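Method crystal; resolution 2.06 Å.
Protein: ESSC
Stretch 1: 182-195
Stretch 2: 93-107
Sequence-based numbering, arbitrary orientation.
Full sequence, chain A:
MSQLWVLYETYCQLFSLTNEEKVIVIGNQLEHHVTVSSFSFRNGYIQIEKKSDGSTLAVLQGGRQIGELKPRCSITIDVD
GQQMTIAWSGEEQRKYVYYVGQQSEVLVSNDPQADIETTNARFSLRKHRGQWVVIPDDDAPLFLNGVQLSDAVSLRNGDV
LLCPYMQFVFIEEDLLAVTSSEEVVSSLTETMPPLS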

# COMPACT_ATOMS: atom_id res chain seq x y z
N GLU A 182 7.05 2.63 8.42
CA GLU A 182 8.39 2.99 8.91
C GLU A 182 8.54 4.49 8.81
O GLU A 182 7.78 5.12 8.06
CB GLU A 182 9.47 2.37 8.05
CG GLU A 182 9.10 1.04 7.44
CD GLU A 182 10.30 0.31 6.84
OE1 GLU A 182 11.40 0.90 6.74
OE2 GLU A 182 10.14 -0.88 6.47
N GLU A 183 9.52 5.05 9.52
CA GLU A 183 9.94 6.43 9.27
C GLU A 183 10.39 6.57 7.77
O GLU A 183 11.07 5.68 7.17
CB GLU A 183 11.02 6.96 10.26
CG GLU A 183 10.53 7.39 11.67
CD GLU A 183 10.71 8.89 12.00
OE1 GLU A 183 10.08 9.76 11.36
OE2 GLU A 183 11.49 9.22 12.92
N VAL A 184 9.94 7.65 7.16
CA VAL A 184 10.24 7.93 5.79
C VAL A 184 11.50 8.79 5.79
O VAL A 184 11.61 9.69 6.59
CB VAL A 184 9.09 8.72 5.18
CG1 VAL A 184 9.44 9.18 3.79
CG2 VAL A 184 7.88 7.81 5.14
N VAL A 185 12.38 8.52 4.84
CA VAL A 185 13.58 9.30 4.66
C VAL A 185 13.42 10.11 3.42
O VAL A 185 13.16 9.56 2.34
CB VAL A 185 14.79 8.38 4.52
CG1 VAL A 185 16.09 9.20 4.39
CG2 VAL A 185 14.84 7.44 5.73
N SER A 186 13.52 11.43 3.60
CA SER A 186 13.24 12.38 2.55
C SER A 186 14.15 13.58 2.57
O SER A 186 14.43 14.14 3.60
CB SER A 186 11.77 12.88 2.63
OG SER A 186 11.41 13.47 1.36
N SER A 187 14.53 14.04 1.39
CA SER A 187 15.18 15.35 1.27
C SER A 187 14.17 16.46 1.01
O SER A 187 14.57 17.55 0.73
CB SER A 187 16.18 15.29 0.13
OG SER A 187 15.51 15.04 -1.06
N LEU A 188 12.87 16.19 1.09
CA LEU A 188 11.85 17.21 0.80
C LEU A 188 11.58 18.09 2.01
O LEU A 188 11.91 17.71 3.11
CB LEU A 188 10.53 16.57 0.35
CG LEU A 188 10.61 15.82 -1.00
CD1 LEU A 188 9.44 14.88 -1.18
CD2 LEU A 188 10.68 16.77 -2.17
N THR A 189 10.93 19.23 1.80
CA THR A 189 10.46 20.13 2.89
C THR A 189 9.26 19.64 3.71
O THR A 189 8.11 19.72 3.25
CB THR A 189 9.94 21.49 2.35
OG1 THR A 189 10.79 22.01 1.34
CG2 THR A 189 9.79 22.52 3.50
N GLU A 190 9.50 19.24 4.95
CA GLU A 190 8.40 18.91 5.83
C GLU A 190 7.58 20.17 6.14
O GLU A 190 8.14 21.20 6.35
CB GLU A 190 8.88 18.24 7.11
CG GLU A 190 8.49 16.77 7.24
CD GLU A 190 9.43 16.00 8.18
OE1 GLU A 190 10.06 16.66 9.06
OE2 GLU A 190 9.56 14.75 8.04
N THR A 191 6.26 20.07 6.09
CA THR A 191 5.37 21.18 6.48
C THR A 191 4.84 21.07 7.91
O THR A 191 4.08 21.97 8.35
CB THR A 191 4.13 21.26 5.57
OG1 THR A 191 3.14 20.30 5.99
CG2 THR A 191 4.50 20.98 4.16
N MSE A 192 5.27 19.99 8.59
CA MSE A 192 4.75 19.51 9.87
C MSE A 192 5.74 18.63 10.56
O MSE A 192 6.50 17.95 9.87
CB MSE A 192 3.70 18.45 9.55
CG MSE A 192 2.48 18.61 10.42
SE MSE A 192 1.45 19.91 9.37
CE MSE A 192 0.49 18.63 8.19
N PRO A 193 5.70 18.55 11.90
CA PRO A 193 6.20 17.33 12.57
C PRO A 193 5.41 16.07 12.11
O PRO A 193 4.20 16.16 11.89
CB PRO A 193 5.92 17.60 14.06
CG PRO A 193 5.94 19.07 14.18
CD PRO A 193 5.50 19.65 12.86
N PRO A 194 6.06 14.92 11.97
CA PRO A 194 5.32 13.73 11.50
C PRO A 194 4.20 13.25 12.45
O PRO A 194 4.37 13.33 13.66
CB PRO A 194 6.42 12.67 11.40
CG PRO A 194 7.68 13.45 11.17
CD PRO A 194 7.52 14.68 11.98
N LEU A 195 3.07 12.80 11.89
CA LEU A 195 1.95 12.26 12.70
C LEU A 195 1.22 11.12 11.96
O LEU A 195 0.14 10.66 12.36
CB LEU A 195 1.00 13.38 13.11
CG LEU A 195 0.19 14.24 12.09
CD1 LEU A 195 1.04 14.91 11.00
CD2 LEU A 195 -0.97 13.47 11.47
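Stretch 2 (93-107) QRKYVYYVGQQSEVL

Residues 94-99 of stretch 2 form an extended strand. A type I turn from Val 100 to Gln 103 follows, closed by Gln 103 N to Val 100 O at 3.0 Å, and a second strand begins at Glu 105. From Thr 189 to Leu 195, stretch 1 runs antiparallel to the first strand; before that, Glu 182 to Leu 188 passes alongside in the opposite sense, over the tyrosine side chains. CA atoms lie 4.6 Å apart at Glu 190 and Tyr 98, and 4.8 Å apart at Leu 195 and Lys 95.

Three backbone hydrogen bonds join the stretches. Tyr 99 N donates to Thr 189 O (2.8 Å), Thr 191 N to Val 97 O (3.1 Å), and Leu 195 N to Lys 95 O (2.7 Å).

Tyr 96 OH gives and receives. It donates a very short bond to Glu 183 OE1 (2.4 Å) and accepts from Val 184 N (3.1 Å). One water accepts from Tyr 98 OH (2.6 Å) and donates to Val 184 O (3.0 Å) and Glu 190 OE2 (3.2 Å), so it links both stretches.

Apolar packing centres on two tyrosine rings. Val 184 CB lies over one face of Tyr 96, 3.9 Å from the ring centroid. Pro 194 CG approaches Tyr 96 CE2 at 3.4 Å. Leu 188 CB meets Tyr 98 CD1 at 3.7 Å. Toward its tip, Leu 188 CD2 reaches Val 100 CG1 (3.9 Å) and Leu 188 CD1 reaches Val 106 CG1 (4.1 Å), so this leucine contacts Tyr 98 in the first strand, Val 100 in the turn and Val 106 in the second strand.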

# COMPACT_ATOMS: atom_id res chain seq x y z
N GLN A 93 1.21 3.35 12.28
CA GLN A 93 1.54 3.97 11.02
C GLN A 93 1.58 5.45 11.19
O GLN A 93 0.72 5.97 11.91
CB GLN A 93 0.47 3.58 9.98
CG GLN A 93 0.65 2.17 9.40
CD GLN A 93 -0.17 1.96 8.13
OE1 GLN A 93 -1.40 1.81 8.21
NE2 GLN A 93 0.48 1.96 6.96
N ARG A 94 2.57 6.10 10.54
CA ARG A 94 2.75 7.56 10.57
C ARG A 94 2.76 8.31 9.23
O ARG A 94 3.09 7.73 8.16
CB ARG A 94 4.01 7.93 11.36
CG ARG A 94 5.31 7.30 10.89
CD ARG A 94 6.43 7.65 11.88
NE ARG A 94 5.99 7.67 13.29
CZ ARG A 94 6.21 6.74 14.24
NH1 ARG A 94 6.94 5.65 14.02
NH2 ARG A 94 5.69 6.92 15.44
N LYS A 95 2.47 9.61 9.36
CA LYS A 95 2.05 10.49 8.28
C LYS A 95 2.92 11.72 8.21
O LYS A 95 3.02 12.50 9.17
CB LYS A 95 0.57 10.87 8.47
CG LYS A 95 -0.11 11.28 7.16
CD LYS A 95 -1.62 11.44 7.26
CE LYS A 95 -1.99 12.78 7.85
NZ LYS A 95 -1.56 13.94 7.02
N TYR A 96 3.57 11.90 7.06
CA TYR A 96 4.46 12.98 6.80
C TYR A 96 3.81 13.80 5.74
O TYR A 96 3.24 13.22 4.83
CB TYR A 96 5.73 12.42 6.19
CG TYR A 96 6.50 11.53 7.07
CD1 TYR A 96 6.20 10.20 7.14
CD2 TYR A 96 7.54 12.05 7.84
CE1 TYR A 96 6.89 9.39 7.98
CE2 TYR A 96 8.25 11.24 8.67
CZ TYR A 96 7.92 9.91 8.73
OH TYR A 96 8.63 9.11 9.56
N VAL A 97 3.96 15.09 5.77
CA VAL A 97 3.43 15.92 4.68
C VAL A 97 4.55 16.77 4.22
O VAL A 97 5.20 17.39 5.00
CB VAL A 97 2.21 16.77 5.08
CG1 VAL A 97 1.69 17.57 3.88
CG2 VAL A 97 1.12 15.85 5.59
N TYR A 98 4.79 16.75 2.93
CA TYR A 98 5.83 17.55 2.31
C TYR A 98 5.26 18.61 1.43
O TYR A 98 4.30 18.36 0.66
CB TYR A 98 6.76 16.66 1.46
CG TYR A 98 7.36 15.53 2.32
CD1 TYR A 98 8.37 15.78 3.29
CD2 TYR A 98 6.87 14.25 2.21
CE1 TYR A 98 8.89 14.75 4.07
CE2 TYR A 98 7.40 13.22 2.97
CZ TYR A 98 8.39 13.50 3.92
OH TYR A 98 8.85 12.42 4.63
N TYR A 99 5.92 19.76 1.47
CA TYR A 99 5.65 20.88 0.57
C TYR A 99 6.53 20.73 -0.67
O TYR A 99 7.74 20.66 -0.56
CB TYR A 99 5.88 22.23 1.30
CG TYR A 99 5.74 23.39 0.39
CD1 TYR A 99 4.50 23.75 -0.06
CD2 TYR A 99 6.84 24.07 -0.09
CE1 TYR A 99 4.32 24.78 -0.96
CE2 TYR A 99 6.69 25.12 -0.99
CZ TYR A 99 5.43 25.48 -1.41
OH TYR A 99 5.22 26.51 -2.29
N VAL A 100 5.90 20.63 -1.84
CA VAL A 100 6.60 20.37 -3.08
C VAL A 100 6.20 21.38 -4.17
O VAL A 100 6.40 21.12 -5.34
CB VAL A 100 6.38 18.92 -3.58
CG1 VAL A 100 6.98 17.91 -2.61
CG2 VAL A 100 4.90 18.62 -3.80
N GLY A 101 5.65 22.52 -3.75
CA GLY A 101 5.35 23.63 -4.64
C GLY A 101 6.52 24.22 -5.43
O GLY A 101 6.31 24.85 -6.47
N GLN A 102 7.73 24.02 -4.97
CA GLN A 102 8.89 24.43 -5.74
C GLN A 102 9.60 23.27 -6.39
O GLN A 102 10.74 23.43 -6.73
CB GLN A 102 9.89 25.15 -4.83
CG GLN A 102 9.27 26.17 -3.93
CD GLN A 102 9.25 27.54 -4.55
OE1 GLN A 102 9.84 28.48 -4.01
NE2 GLN A 102 8.56 27.68 -5.68
N GLN A 103 8.94 22.13 -6.57
CA GLN A 103 9.52 20.98 -7.25
C GLN A 103 8.76 20.73 -8.55
O GLN A 103 7.55 20.83 -8.59
CB GLN A 103 9.34 19.72 -6.42
CG GLN A 103 9.89 19.74 -5.00
CD GLN A 103 11.36 19.39 -4.89
OE1 GLN A 103 12.14 20.12 -4.28
NE2 GLN A 103 11.76 18.27 -5.47
N SER A 104 9.47 20.35 -9.60
CA SER A 104 8.84 19.79 -10.80
C SER A 104 9.01 18.25 -10.93
O SER A 104 8.47 17.65 -11.87
CB SER A 104 9.42 20.48 -12.01
OG SER A 104 10.83 20.35 -11.97
N GLU A 105 9.76 17.63 -10.00
CA GLU A 105 10.03 16.17 -10.07
C GLU A 105 10.29 15.61 -8.68
O GLU A 105 10.96 16.26 -7.90
CB GLU A 105 11.24 15.92 -10.97
CG GLU A 105 11.79 14.50 -10.98
CD GLU A 105 11.19 13.63 -12.08
OE1 GLU A 105 11.60 13.78 -13.27
OE2 GLU A 105 10.32 12.79 -11.77
N VAL A 106 9.68 14.45 -8.36
CA VAL A 106 9.92 13.70 -7.10
C VAL A 106 10.24 12.25 -7.47
O VAL A 106 9.42 11.57 -8.12
CB VAL A 106 8.71 13.79 -6.14
CG1 VAL A 106 8.95 13.04 -4.84
CG2 VAL A 106 8.47 15.22 -5.76
N LEU A 107 11.44 11.78 -7.10
CA LEU A 107 11.84 10.41 -7.33
C LEU A 107 11.69 9.64 -6.07
O LEU A 107 12.14 10.08 -5.01
CB LEU A 107 13.33 10.30 -7.76
CG LEU A 107 13.90 8.86 -7.96
CD1 LEU A 107 13.08 8.00 -8.96
CD2 LEU A 107 15.38 8.86 -8.38
O HOH W 1 10.97 12.58 6.08